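Local coordinates for protein phenylacetaldehyde dehydrogenase (Burkholderia cenocepacia, PDB 4O5H) that probably catalyses the NAD+-dependent oxidation of phenylacetaldehyde to phenylacetate, as a member of the aldehyde dehydrogenase family, at residues R87-T91 and T92-R96; L99-A102 and D103-A107; V124-Q128 and G129-A133; L189-A192 and W193-P197; L218-G221 and E222-A226. All coordinates share one frame; numbering follows the deposited sequence. Where two conformers were deposited one is given.

Contact 1: R87-T91 and T92-R96; sequences RTAKT and TDRER
The guanidinium of R94 folds back over the first turn of its helix until T91 lies against it: CA of T91 sits 3.9 Å above one face of the plane, displaced toward the rim, and CG2 of T91 is 3.9 Å from NH2 of R94. The backbone O of A89 stands near the plane at the edge of the group, and a water there accepts from NH1 of R94 at 2.9 Å and can also donate to O of A89. A bend at chi3 (-54°) turns the R94 chain back in this way; the same NH2 bonds to O of A200, outside these segments. R94 was modelled in two conformers, and this account holds for one. The second flat group, the D93 carboxylate, supplies one half of a capping box: K90 is the N-cap residue, and its backbone N donates to OD2 of D93 over 2.9 Å at an N-H...O angle of 158°, arriving from above the carboxylate plane, 42° out of it. O of K90 accepts from N of R94 at 3.2 Å and, weakly, from N of D93. The next rung is the bond from N of E95 to O of T91, 3.0 Å long. The aliphatic part of K90 runs alongside T92, with CB 3.5 Å from OG1 of T92. All this lies at the protein surface, where the chain leaves helix 85-88 and enters helix 91-107; R94 ties the new helix to the C-terminal end of helix 187-201, and E95 reaches the loop after helix 124-145 through OE2 and T147.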
loop_
_atom_site.group_PDB
_atom_site.type_symbol
_atom_site.label_atom_id
_atom_site.label_comp_id
_atom_site.label_asym_id
_atom_site.label_seq_id
_atom_site.Cartn_x
_atom_site.Cartn_y
_atom_site.Cartn_z
ATOM N N ARG A 87 7.164 13.905 19.996
ATOM C CA ARG A 87 7.607 12.518 20.156
ATOM C C ARG A 87 7.142 11.892 21.464
ATOM O O ARG A 87 6.756 10.759 21.471
ATOM C CB ARG A 87 9.103 12.389 20.050
ATOM C CG ARG A 87 9.608 10.951 20.096
ATOM C CD ARG A 87 11.099 10.880 19.781
ATOM N NE ARG A 87 11.554 9.484 19.620
ATOM C CZ ARG A 87 11.444 8.747 18.506
ATOM N NH1 ARG A 87 10.866 9.214 17.383
ATOM N NH2 ARG A 87 11.933 7.502 18.515
ATOM N N THR A 88 7.122 12.641 22.536
ATOM C CA THR A 88 6.755 12.079 23.829
ATOM C C THR A 88 5.361 12.485 24.311
ATOM O O THR A 88 4.987 12.210 25.425
ATOM C CB THR A 88 7.761 12.527 24.861
ATOM O OG1 THR A 88 7.863 13.956 24.818
ATOM C CG2 THR A 88 9.119 11.950 24.536
ATOM N N ALA A 89 4.599 13.152 23.468
ATOM C CA ALA A 89 3.248 13.532 23.811
ATOM C C ALA A 89 2.413 12.262 24.148
ATOM O O ALA A 89 2.578 11.207 23.539
ATOM C CB ALA A 89 2.621 14.269 22.650
ATOM N N LYS A 90 1.538 12.393 25.136
ATOM C CA LYS A 90 0.638 11.317 25.490
ATOM C C LYS A 90 -0.457 11.209 24.411
ATOM O O LYS A 90 -0.760 12.195 23.721
ATOM C CB LYS A 90 -0.003 11.608 26.843
ATOM C CG LYS A 90 0.968 11.680 27.994
ATOM C CD LYS A 90 0.273 12.149 29.268
ATOM C CE LYS A 90 1.144 11.966 30.520
ATOM N NZ LYS A 90 1.486 10.527 30.781
ATOM N N THR A 91 -1.025 10.026 24.238
ATOM C CA THR A 91 -2.189 9.860 23.405
ATOM C C THR A 91 -3.270 10.911 23.732
ATOM O O THR A 91 -3.888 11.470 22.837
ATOM C CB THR A 91 -2.813 8.448 23.533
ATOM O OG1 THR A 91 -3.111 8.187 24.901
ATOM C CG2 THR A 91 -1.898 7.382 22.947
ATOM N N THR A 92 -3.472 11.156 25.018
ATOM C CA THR A 92 -4.429 12.152 25.471
ATOM C C THR A 92 -4.054 13.586 25.106
ATOM O O THR A 92 -4.938 14.432 24.972
ATOM C CB THR A 92 -4.669 12.026 26.980
ATOM O OG1 THR A 92 -3.422 11.906 27.686
ATOM C CG2 THR A 92 -5.462 10.770 27.279
ATOM N N ASP A 93 -2.770 13.878 24.954
ATOM C CA ASP A 93 -2.342 15.204 24.478
ATOM C C ASP A 93 -2.746 15.391 23.010
ATOM O O ASP A 93 -3.266 16.428 22.620
ATOM C CB ASP A 93 -0.813 15.408 24.620
ATOM C CG ASP A 93 -0.317 15.386 26.051
ATOM O OD1 ASP A 93 -1.048 15.794 26.985
ATOM O OD2 ASP A 93 0.813 14.922 26.263
ATOM N N ARG A 94 -2.490 14.381 22.185
ATOM C CA ARG A 94 -2.830 14.469 20.783
ATOM C C ARG A 94 -4.358 14.625 20.618
ATOM O O ARG A 94 -4.835 15.433 19.834
ATOM C CB ARG A 94 -2.329 13.230 20.008
ATOM C CG ARG A 94 -0.835 12.936 20.185
ATOM C CD ARG A 94 -0.234 12.049 19.092
ATOM N NE ARG A 94 -0.929 10.782 18.893
ATOM C CZ ARG A 94 -0.620 9.626 19.504
ATOM N NH1 ARG A 94 0.399 9.582 20.379
ATOM N NH2 ARG A 94 -1.338 8.498 19.250
ATOM N N GLU A 95 -5.101 13.859 21.397
ATOM C CA GLU A 95 -6.558 13.904 21.401
ATOM C C GLU A 95 -7.029 15.319 21.725
ATOM O O GLU A 95 -7.843 15.893 20.983
ATOM C CB GLU A 95 -7.075 12.886 22.435
ATOM C CG GLU A 95 -8.575 12.836 22.630
ATOM C CD GLU A 95 -8.911 11.836 23.737
ATOM O OE1 GLU A 95 -8.591 12.109 24.913
ATOM O OE2 GLU A 95 -9.488 10.763 23.392
ATOM N N ARG A 96 -6.485 15.881 22.802
ATOM C CA ARG A 96 -6.921 17.184 23.292
ATOM C C ARG A 96 -6.698 18.253 22.231
ATOM O O ARG A 96 -7.600 19.057 21.925
ATOM C CB ARG A 96 -6.192 17.560 24.573
ATOM C CG ARG A 96 -6.645 18.914 25.130
ATOM C CD ARG A 96 -5.972 19.321 26.390
ATOM N NE ARG A 96 -6.206 18.391 27.505
ATOM C CZ ARG A 96 -7.230 18.397 28.384
ATOM N NH1 ARG A 96 -8.268 19.207 28.272
ATOM N NH2 ARG A 96 -7.226 17.514 29.372
HETATM O O HOH W 1 2.845 11.127 20.495
#

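Contact 2: L99-A102 and D103-A107; sequences LVLA and DLIEA. With EDO (1,2-ethanediol), chain H.
V100 and L104, one turn apart, lie side by side and point the same way, with CG1 of V100 4.1 Å from CD1 of L104. On the adjoining face L101 and I105 meet at an angle, CG of L101 standing 4.2 Å from CD1 of I105. I105 has CG1 beside its backbone N (chi1 -68°), which lays the CG1-CD1 branch back along the preceding turn, over the O of L101. D103 and E106 carry the polar side, and D103 holds the solvent molecules. One water donates to O of L99 at 3.0 Å and, weakly, to OD1 of D103, while an ethanediol, probably from the crystallisation liquor, gives its O1 to OD2 of D103 at 2.9 Å. Behind these side chains stands an unbroken i to i+4 ladder, from D103 N to L99 O through E106 N to A102 O, with N-H...O angles of 157-171°. R140 makes salt bridges with both D103 and E106, a pairing that probably favours their charged forms. The stretch is the C-terminal half of helix 91-107: L101 and I105 pack on F139 of helix 124-145, while V100, L101 and L104 also rest on helix 215-227.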
loop_
_atom_site.group_PDB
_atom_site.type_symbol
_atom_site.label_atom_id
_atom_site.label_comp_id
_atom_site.label_asym_id
_atom_site.label_seq_id
_atom_site.Cartn_x
_atom_site.Cartn_y
_atom_site.Cartn_z
ATOM N N LEU A 99 -9.043 18.023 19.275
ATOM C CA LEU A 99 -10.400 18.477 19.616
ATOM C C LEU A 99 -10.525 19.991 19.638
ATOM O O LEU A 99 -11.528 20.566 19.174
ATOM C CB LEU A 99 -10.853 17.895 20.967
ATOM C CG LEU A 99 -11.051 16.391 20.991
ATOM C CD1 LEU A 99 -11.256 15.901 22.425
ATOM C CD2 LEU A 99 -12.224 15.987 20.117
ATOM N N VAL A 100 -9.502 20.647 20.159
ATOM C CA VAL A 100 -9.411 22.099 20.135
ATOM C C VAL A 100 -9.419 22.603 18.695
ATOM O O VAL A 100 -10.110 23.552 18.375
ATOM C CB VAL A 100 -8.130 22.592 20.868
ATOM C CG1 VAL A 100 -7.915 24.089 20.647
ATOM C CG2 VAL A 100 -8.248 22.317 22.370
ATOM N N LEU A 101 -8.661 21.964 17.830
ATOM C CA LEU A 101 -8.617 22.370 16.440
ATOM C C LEU A 101 -9.971 22.228 15.752
ATOM O O LEU A 101 -10.395 23.148 15.027
ATOM C CB LEU A 101 -7.539 21.581 15.691
ATOM C CG LEU A 101 -7.397 21.836 14.181
ATOM C CD1 LEU A 101 -7.100 23.311 13.919
ATOM C CD2 LEU A 101 -6.307 20.939 13.632
ATOM N N ALA A 102 -10.683 21.130 16.013
ATOM C CA ALA A 102 -12.008 20.983 15.444
ATOM C C ALA A 102 -12.964 22.120 15.872
ATOM O O ALA A 102 -13.724 22.630 15.057
ATOM C CB ALA A 102 -12.604 19.631 15.811
ATOM N N ASP A 103 -12.927 22.489 17.149
ATOM C CA ASP A 103 -13.729 23.624 17.617
ATOM C C ASP A 103 -13.329 24.950 16.945
ATOM O O ASP A 103 -14.189 25.746 16.599
ATOM C CB ASP A 103 -13.593 23.775 19.125
ATOM C CG ASP A 103 -14.385 22.736 19.903
ATOM O OD1 ASP A 103 -15.352 22.153 19.357
ATOM O OD2 ASP A 103 -14.050 22.558 21.121
ATOM N N LEU A 104 -12.024 25.188 16.785
ATOM C CA LEU A 104 -11.557 26.403 16.137
ATOM C C LEU A 104 -12.038 26.487 14.688
ATOM O O LEU A 104 -12.371 27.564 14.230
ATOM C CB LEU A 104 -10.031 26.510 16.197
ATOM C CG LEU A 104 -9.403 26.816 17.555
ATOM C CD1 LEU A 104 -7.898 26.687 17.486
ATOM C CD2 LEU A 104 -9.734 28.231 18.012
ATOM N N ILE A 105 -12.073 25.356 13.982
ATOM C CA ILE A 105 -12.577 25.340 12.610
ATOM C C ILE A 105 -14.066 25.737 12.595
ATOM O O ILE A 105 -14.457 26.619 11.853
ATOM C CB ILE A 105 -12.363 23.981 11.934
ATOM C CG1 ILE A 105 -10.845 23.763 11.706
ATOM C CG2 ILE A 105 -13.154 23.881 10.633
ATOM C CD1 ILE A 105 -10.479 22.321 11.406
ATOM N N GLU A 106 -14.843 25.098 13.473
ATOM C CA GLU A 106 -16.235 25.423 13.606
ATOM C C GLU A 106 -16.464 26.879 14.012
ATOM O O GLU A 106 -17.391 27.499 13.528
ATOM C CB GLU A 106 -16.900 24.460 14.587
ATOM C CG GLU A 106 -17.061 23.063 13.966
ATOM C CD GLU A 106 -17.544 21.997 14.923
ATOM O OE1 GLU A 106 -17.617 22.224 16.139
ATOM O OE2 GLU A 106 -17.835 20.884 14.459
ATOM N N ALA A 107 -15.614 27.405 14.900
ATOM C CA ALA A 107 -15.788 28.800 15.362
ATOM C C ALA A 107 -15.548 29.778 14.225
ATOM O O ALA A 107 -16.033 30.879 14.256
ATOM C CB ALA A 107 -14.858 29.109 16.560
HETATM C C1 EDO H . -16.539 20.390 22.214
HETATM O O1 EDO H . -15.191 19.995 21.873
HETATM C C2 EDO H . -17.574 20.104 21.104
HETATM O O2 EDO H . -18.233 21.281 20.535
HETATM O O HOH W 2 -14.157 19.181 19.455
#

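Contact 3: V124-Q128 and G129-A133; sequences VMVAQ and GLDVA
Among the backbone bonds, M125 O accepts from N of G129 at 3.1 Å and V126 O from N of L130 at 2.8 Å, both in the i to i+4 pattern of an alpha helix. The pattern then widens: A127 O takes N of V132, five residues on, at 2.8 Å with an N-H...O angle of 162°, and Q128 O takes N of A133 only weakly. N of D131 is 3.3 Å from the same A127 O, but its angle is too poor for a bond. This is a pi-type turn, one extra residue in the helix, and the short axes before and after it diverge by 40°. Apolar contact is sparse by comparison: CG1 of V126 lies 4.4 Å from CB of L130. Separately, CG2 of V132, set beside its own backbone N, is a methyl packed against the A127 carbonyl oxygen, 3.3 Å from that O. Of the ionic and polar side chains, D131 keeps its carboxylate close to CA of A127 and forms a salt bridge through OD2 with K122, just before the helix; Q128 extends the other way, its OE1 accepting from NH1 of R110. The turn belongs to the N-terminal part of helix 124-145. V124, Q128 and V132 line the side packed on helix 109-120, whereas L130 touches F311 and also Y160 of the second subunit, bringing this end of the helix to the dimer contact.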
loop_
_atom_site.group_PDB
_atom_site.type_symbol
_atom_site.label_atom_id
_atom_site.label_comp_id
_atom_site.label_asym_id
_atom_site.label_seq_id
_atom_site.Cartn_x
_atom_site.Cartn_y
_atom_site.Cartn_z
ATOM N N VAL A 124 -20.540 29.268 -1.635
ATOM C CA VAL A 124 -20.163 29.484 -0.263
ATOM C C VAL A 124 -21.062 28.694 0.713
ATOM O O VAL A 124 -20.599 28.212 1.744
ATOM C CB VAL A 124 -20.142 30.976 0.090
ATOM C CG1 VAL A 124 -21.546 31.592 0.073
ATOM C CG2 VAL A 124 -19.476 31.199 1.435
ATOM N N MET A 125 -22.329 28.545 0.380
ATOM C CA MET A 125 -23.230 27.809 1.272
ATOM C C MET A 125 -22.833 26.330 1.359
ATOM O O MET A 125 -23.026 25.700 2.391
ATOM C CB MET A 125 -24.691 27.970 0.839
ATOM C CG MET A 125 -25.296 29.371 1.083
ATOM S SD MET A 125 -27.019 29.524 0.467
ATOM C CE MET A 125 -27.720 27.974 1.119
ATOM N N VAL A 126 -22.346 25.770 0.262
ATOM C CA VAL A 126 -21.961 24.379 0.236
ATOM C C VAL A 126 -20.630 24.231 0.920
ATOM O O VAL A 126 -20.436 23.293 1.701
ATOM C CB VAL A 126 -21.898 23.824 -1.206
ATOM C CG1 VAL A 126 -21.469 22.387 -1.210
ATOM C CG2 VAL A 126 -23.270 23.920 -1.906
ATOM N N ALA A 127 -19.689 25.137 0.646
ATOM C CA ALA A 127 -18.405 25.164 1.352
ATOM C C ALA A 127 -18.619 25.180 2.870
ATOM O O ALA A 127 -17.923 24.516 3.594
ATOM C CB ALA A 127 -17.572 26.362 0.929
ATOM N N GLN A 128 -19.587 25.958 3.343
ATOM C CA GLN A 128 -19.807 26.083 4.777
ATOM C C GLN A 128 -20.465 24.842 5.370
ATOM O O GLN A 128 -19.960 24.280 6.359
ATOM C CB GLN A 128 -20.664 27.309 5.059
ATOM C CG GLN A 128 -20.676 27.680 6.516
ATOM C CD GLN A 128 -21.312 29.039 6.781
ATOM O OE1 GLN A 128 -21.694 29.775 5.873
ATOM N NE2 GLN A 128 -21.424 29.366 8.051
ATOM N N GLY A 129 -21.559 24.377 4.719
ATOM C CA GLY A 129 -22.321 23.275 5.239
ATOM C C GLY A 129 -21.752 21.887 5.001
ATOM O O GLY A 129 -22.061 20.936 5.711
ATOM N N LEU A 130 -20.949 21.737 3.960
ATOM C CA LEU A 130 -20.286 20.458 3.702
ATOM C C LEU A 130 -18.766 20.514 4.002
ATOM O O LEU A 130 -18.325 19.897 4.947
ATOM C CB LEU A 130 -20.504 19.997 2.297
ATOM C CG LEU A 130 -19.835 18.648 2.033
ATOM C CD1 LEU A 130 -20.648 17.515 2.642
ATOM C CD2 LEU A 130 -19.706 18.351 0.567
ATOM N N ASP A 131 -18.000 21.230 3.180
ATOM C CA ASP A 131 -16.558 21.211 3.288
ATOM C C ASP A 131 -16.075 21.559 4.694
ATOM O O ASP A 131 -15.312 20.795 5.300
ATOM C CB ASP A 131 -15.884 22.167 2.298
ATOM C CG ASP A 131 -16.185 21.837 0.871
ATOM O OD1 ASP A 131 -17.408 21.742 0.514
ATOM O OD2 ASP A 131 -15.213 21.739 0.055
ATOM N N VAL A 132 -16.462 22.726 5.192
ATOM C CA VAL A 132 -15.886 23.207 6.468
ATOM C C VAL A 132 -16.403 22.338 7.633
ATOM O O VAL A 132 -15.637 21.882 8.479
ATOM C CB VAL A 132 -16.196 24.684 6.680
ATOM C CG1 VAL A 132 -15.791 25.104 8.062
ATOM C CG2 VAL A 132 -15.520 25.541 5.624
ATOM N N ALA A 133 -17.690 22.045 7.633
ATOM C CA ALA A 133 -18.301 21.219 8.694
ATOM C C ALA A 133 -17.633 19.837 8.731
ATOM O O ALA A 133 -17.298 19.344 9.804
ATOM C CB ALA A 133 -19.794 21.080 8.461
#

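Contact 4: L189-A192 and W193-P197; sequences LMAA and WKIAP
Four i to i+4 bonds carry the backbone from L189 to A196, W193 N to L189 O at 2.9 Å among them, and the ladder breaks at P197, whose ring nitrogen has no hydrogen to give, leaving a kink. The W193 indole lies back over the turn before it. L189 crosses it obliquely near the pyrrole part, with CD1 3.5 Å from NE1 and CG 4.0 Å from CE2 of W193. M190 lies alongside and points the same way; a bend at chi2 (-53°) brings SD obliquely to the six-membered ring, in a Met-aromatic contact 4.2 Å from the ring centroid and 36° off its normal. The methyl CE is modelled over that ring too, closer than is plausible. This helix, 187-201, is the crossover of the beta-alpha-beta unit between strands 166-181 and 204-208, and A191 and I195 face the sheet side, packing on L207; CB of A191 is 4.4 Å from CD1 of I195. K194 turns its chain away from the preceding turn to place NZ in a salt bridge with E491 and a hydrogen bond with T260. On another side A192 and A196 meet F139 of helix 124-145, while W193 touches C138.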
loop_
_atom_site.group_PDB
_atom_site.type_symbol
_atom_site.label_atom_id
_atom_site.label_comp_id
_atom_site.label_asym_id
_atom_site.label_seq_id
_atom_site.Cartn_x
_atom_site.Cartn_y
_atom_site.Cartn_z
ATOM N N LEU A 189 -11.077 20.426 2.937
ATOM C CA LEU A 189 -11.534 19.118 3.348
ATOM C C LEU A 189 -10.456 18.035 3.091
ATOM O O LEU A 189 -10.204 17.190 3.970
ATOM C CB LEU A 189 -12.811 18.774 2.632
ATOM C CG LEU A 189 -13.475 17.428 2.975
ATOM C CD1 LEU A 189 -13.838 17.375 4.438
ATOM C CD2 LEU A 189 -14.700 17.210 2.112
ATOM N N MET A 190 -9.801 18.097 1.933
ATOM C CA MET A 190 -8.771 17.130 1.598
ATOM C C MET A 190 -7.555 17.323 2.507
ATOM O O MET A 190 -6.890 16.350 2.877
ATOM C CB MET A 190 -8.357 17.243 0.104
ATOM C CG MET A 190 -9.328 16.832 -1.025
ATOM S SD MET A 190 -9.973 15.190 -0.836
ATOM C CE MET A 190 -11.367 15.498 0.270
ATOM N N ALA A 191 -7.253 18.562 2.888
ATOM C CA ALA A 191 -6.165 18.826 3.830
ATOM C C ALA A 191 -6.465 18.123 5.145
ATOM O O ALA A 191 -5.582 17.493 5.756
ATOM C CB ALA A 191 -5.989 20.330 4.054
ATOM N N ALA A 192 -7.704 18.251 5.594
ATOM C CA ALA A 192 -8.120 17.596 6.831
ATOM C C ALA A 192 -8.014 16.079 6.723
ATOM O O ALA A 192 -7.515 15.415 7.647
ATOM C CB ALA A 192 -9.526 18.001 7.201
ATOM N N TRP A 193 -8.477 15.524 5.608
ATOM C CA TRP A 193 -8.396 14.082 5.437
ATOM C C TRP A 193 -6.960 13.557 5.539
ATOM O O TRP A 193 -6.763 12.468 6.032
ATOM C CB TRP A 193 -8.937 13.664 4.104
ATOM C CG TRP A 193 -10.385 13.738 4.001
ATOM C CD1 TRP A 193 -11.267 14.229 4.902
ATOM C CD2 TRP A 193 -11.136 13.338 2.889
ATOM N NE1 TRP A 193 -12.530 14.158 4.413
ATOM C CE2 TRP A 193 -12.479 13.587 3.179
ATOM C CE3 TRP A 193 -10.806 12.695 1.686
ATOM C CZ2 TRP A 193 -13.506 13.264 2.297
ATOM C CZ3 TRP A 193 -11.819 12.357 0.805
ATOM C CH2 TRP A 193 -13.160 12.668 1.113
ATOM N N LYS A 194 -5.981 14.311 5.085
ATOM C CA LYS A 194 -4.583 13.849 5.136
ATOM C C LYS A 194 -3.951 14.151 6.470
ATOM O O LYS A 194 -3.126 13.397 6.956
ATOM C CB LYS A 194 -3.715 14.548 4.098
ATOM C CG LYS A 194 -4.183 14.485 2.662
ATOM C CD LYS A 194 -4.173 13.115 2.098
ATOM C CE LYS A 194 -4.144 13.167 0.574
ATOM N NZ LYS A 194 -4.888 11.993 0.055
ATOM N N ILE A 195 -4.240 15.305 7.028
ATOM C CA ILE A 195 -3.544 15.737 8.252
ATOM C C ILE A 195 -4.112 15.024 9.497
ATOM O O ILE A 195 -3.360 14.640 10.368
ATOM C CB ILE A 195 -3.655 17.275 8.426
ATOM C CG1 ILE A 195 -2.867 17.981 7.322
ATOM C CG2 ILE A 195 -3.149 17.729 9.795
ATOM C CD1 ILE A 195 -3.130 19.481 7.281
ATOM N N ALA A 196 -5.447 14.873 9.570
ATOM C CA ALA A 196 -6.054 14.402 10.818
ATOM C C ALA A 196 -5.561 13.006 11.250
ATOM O O ALA A 196 -5.184 12.818 12.391
ATOM C CB ALA A 196 -7.559 14.489 10.794
ATOM N N PRO A 197 -5.497 12.049 10.325
ATOM C CA PRO A 197 -5.041 10.733 10.747
ATOM C C PRO A 197 -3.584 10.734 11.136
ATOM O O PRO A 197 -3.174 9.943 11.990
ATOM C CB PRO A 197 -5.254 9.846 9.516
ATOM C CG PRO A 197 -6.075 10.621 8.563
ATOM C CD PRO A 197 -6.018 12.067 8.958
#

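Contact 5: L218-G221 and E222-A226; sequences LRLG and ELIQA
R219 and E222 form a salt bridge one turn apart, NH1 of R219 lying 2.8 Å from OE1 of E222. As a hydrogen bond it is weak, because the N-H...O angle is 124°, and the side chains cross at about a right angle with guanidinium and carboxylate planes 55° apart; the hydrogen bond is poorly aligned, though the charged atoms are in contact. A bend at chi2 (68°) brings the R219 chain round toward the following turn, while E222 runs extended. Each group has a second ionic partner: NE of R219 pairs with E111, and OE2 of E222 with K29, so the two carboxylates and two basic groups make a chain of alternating charge that would be expected to favour the ionised states. Beneath the bridge, L223 lends its CD2 to the guanidinium at 3.8 Å from NH1 of R219, meeting it obliquely. Backbone bonds underlie these groups, with L223 N to R219 O, I224 N to L220 O and Q225 N to G221 O between 2.9 and 3.2 Å, and a weak E222 N to L218 O. On the face away from the salt bridge, L220 and I224 cross at an angle, CG of L220 being 4.0 Å from CD1 of I224. Q225 sends OE1 to NE1 of W39. Helix 215-227 is the crossover between strands 204-208 and 234-236; L220, L223 and I224 lie on helix 91-107, R219 and L223 touch L112 of helix 109-120, and F26 of helix 21-28 touches both R219 and E222.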
loop_
_atom_site.group_PDB
_atom_site.type_symbol
_atom_site.label_atom_id
_atom_site.label_comp_id
_atom_site.label_asym_id
_atom_site.label_seq_id
_atom_site.Cartn_x
_atom_site.Cartn_y
_atom_site.Cartn_z
ATOM N N LEU A 218 -3.434 27.638 4.266
ATOM C CA LEU A 218 -2.689 28.612 5.028
ATOM C C LEU A 218 -3.495 29.059 6.248
ATOM O O LEU A 218 -2.924 29.170 7.312
ATOM C CB LEU A 218 -2.244 29.818 4.177
ATOM C CG LEU A 218 -1.263 29.417 3.038
ATOM C CD1 LEU A 218 -0.905 30.619 2.209
ATOM C CD2 LEU A 218 0.010 28.780 3.599
ATOM N N ARG A 219 -4.788 29.291 6.104
ATOM C CA ARG A 219 -5.589 29.720 7.256
ATOM C C ARG A 219 -5.679 28.589 8.268
ATOM O O ARG A 219 -5.592 28.827 9.452
ATOM C CB ARG A 219 -6.983 30.210 6.821
ATOM C CG ARG A 219 -7.830 30.768 7.964
ATOM C CD ARG A 219 -7.293 32.064 8.534
ATOM N NE ARG A 219 -8.286 32.608 9.483
ATOM C CZ ARG A 219 -8.155 32.653 10.800
ATOM N NH1 ARG A 219 -7.028 32.288 11.406
ATOM N NH2 ARG A 219 -9.168 33.071 11.519
ATOM N N LEU A 220 -5.779 27.365 7.798
ATOM C CA LEU A 220 -5.783 26.198 8.661
ATOM C C LEU A 220 -4.463 26.092 9.437
ATOM O O LEU A 220 -4.477 25.799 10.598
ATOM C CB LEU A 220 -6.008 24.913 7.863
ATOM C CG LEU A 220 -5.964 23.606 8.658
ATOM C CD1 LEU A 220 -7.105 23.498 9.656
ATOM C CD2 LEU A 220 -6.015 22.459 7.702
ATOM N N GLY A 221 -3.356 26.427 8.808
ATOM C CA GLY A 221 -2.050 26.565 9.515
ATOM C C GLY A 221 -2.084 27.476 10.714
ATOM O O GLY A 221 -1.579 27.134 11.760
ATOM N N GLU A 222 -2.739 28.627 10.565
ATOM C CA GLU A 222 -2.948 29.567 11.671
ATOM C C GLU A 222 -3.749 28.895 12.802
ATOM O O GLU A 222 -3.395 29.038 13.990
ATOM C CB GLU A 222 -3.664 30.816 11.196
ATOM C CG GLU A 222 -2.877 31.593 10.121
ATOM C CD GLU A 222 -3.541 32.895 9.725
ATOM O OE1 GLU A 222 -4.603 33.224 10.274
ATOM O OE2 GLU A 222 -2.994 33.611 8.855
ATOM N N LEU A 223 -4.808 28.159 12.444
ATOM C CA LEU A 223 -5.648 27.522 13.450
ATOM C C LEU A 223 -4.867 26.391 14.167
ATOM O O LEU A 223 -5.041 26.158 15.360
ATOM C CB LEU A 223 -6.967 26.996 12.811
ATOM C CG LEU A 223 -7.856 28.070 12.144
ATOM C CD1 LEU A 223 -9.107 27.441 11.573
ATOM C CD2 LEU A 223 -8.250 29.168 13.111
ATOM N N ILE A 224 -4.014 25.696 13.423
ATOM C CA ILE A 224 -3.185 24.634 13.975
ATOM C C ILE A 224 -2.225 25.212 15.022
ATOM O O ILE A 224 -2.112 24.655 16.140
ATOM C CB ILE A 224 -2.447 23.882 12.865
ATOM C CG1 ILE A 224 -3.421 22.978 12.106
ATOM C CG2 ILE A 224 -1.275 23.067 13.409
ATOM C CD1 ILE A 224 -2.876 22.382 10.820
ATOM N N GLN A 225 -1.616 26.369 14.722
ATOM C CA GLN A 225 -0.774 27.022 15.706
ATOM C C GLN A 225 -1.615 27.443 16.880
ATOM O O GLN A 225 -1.212 27.269 18.031
ATOM C CB GLN A 225 -0.069 28.266 15.154
ATOM C CG GLN A 225 0.933 27.973 14.097
ATOM C CD GLN A 225 1.907 29.147 13.918
ATOM O OE1 GLN A 225 1.504 30.327 13.883
ATOM N NE2 GLN A 225 3.187 28.820 13.815
ATOM N N ALA A 226 -2.793 28.000 16.607
ATOM C CA ALA A 226 -3.628 28.494 17.703
ATOM C C ALA A 226 -4.086 27.350 18.618
ATOM O O ALA A 226 -4.296 27.552 19.811
ATOM C CB ALA A 226 -4.794 29.265 17.153
#

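How the contacts relate
In chain order the five run from contact 1 to contact 5; contact 1 spans a loop and the start of helix 91-107, and the other four lie within helices. Contacts 1 and 2 share helix 91-107, centres about 17 Å apart, one at its surface start and the other in its second half. Contact 2 packs on contact 5 through L104 CD1 and L223 O at 3.6 Å, and on contact 3 through I105 and V132. Contact 4 touches contact 3 through L189 and contact 5 through A191 and I195, which meet L220. Contacts 4 and 5 lie on successive crossovers sharing strand 204-208, consistent with the Rossmann-like nucleotide-binding domain of aldehyde dehydrogenases, over which helices 91-107 and 124-145 pack.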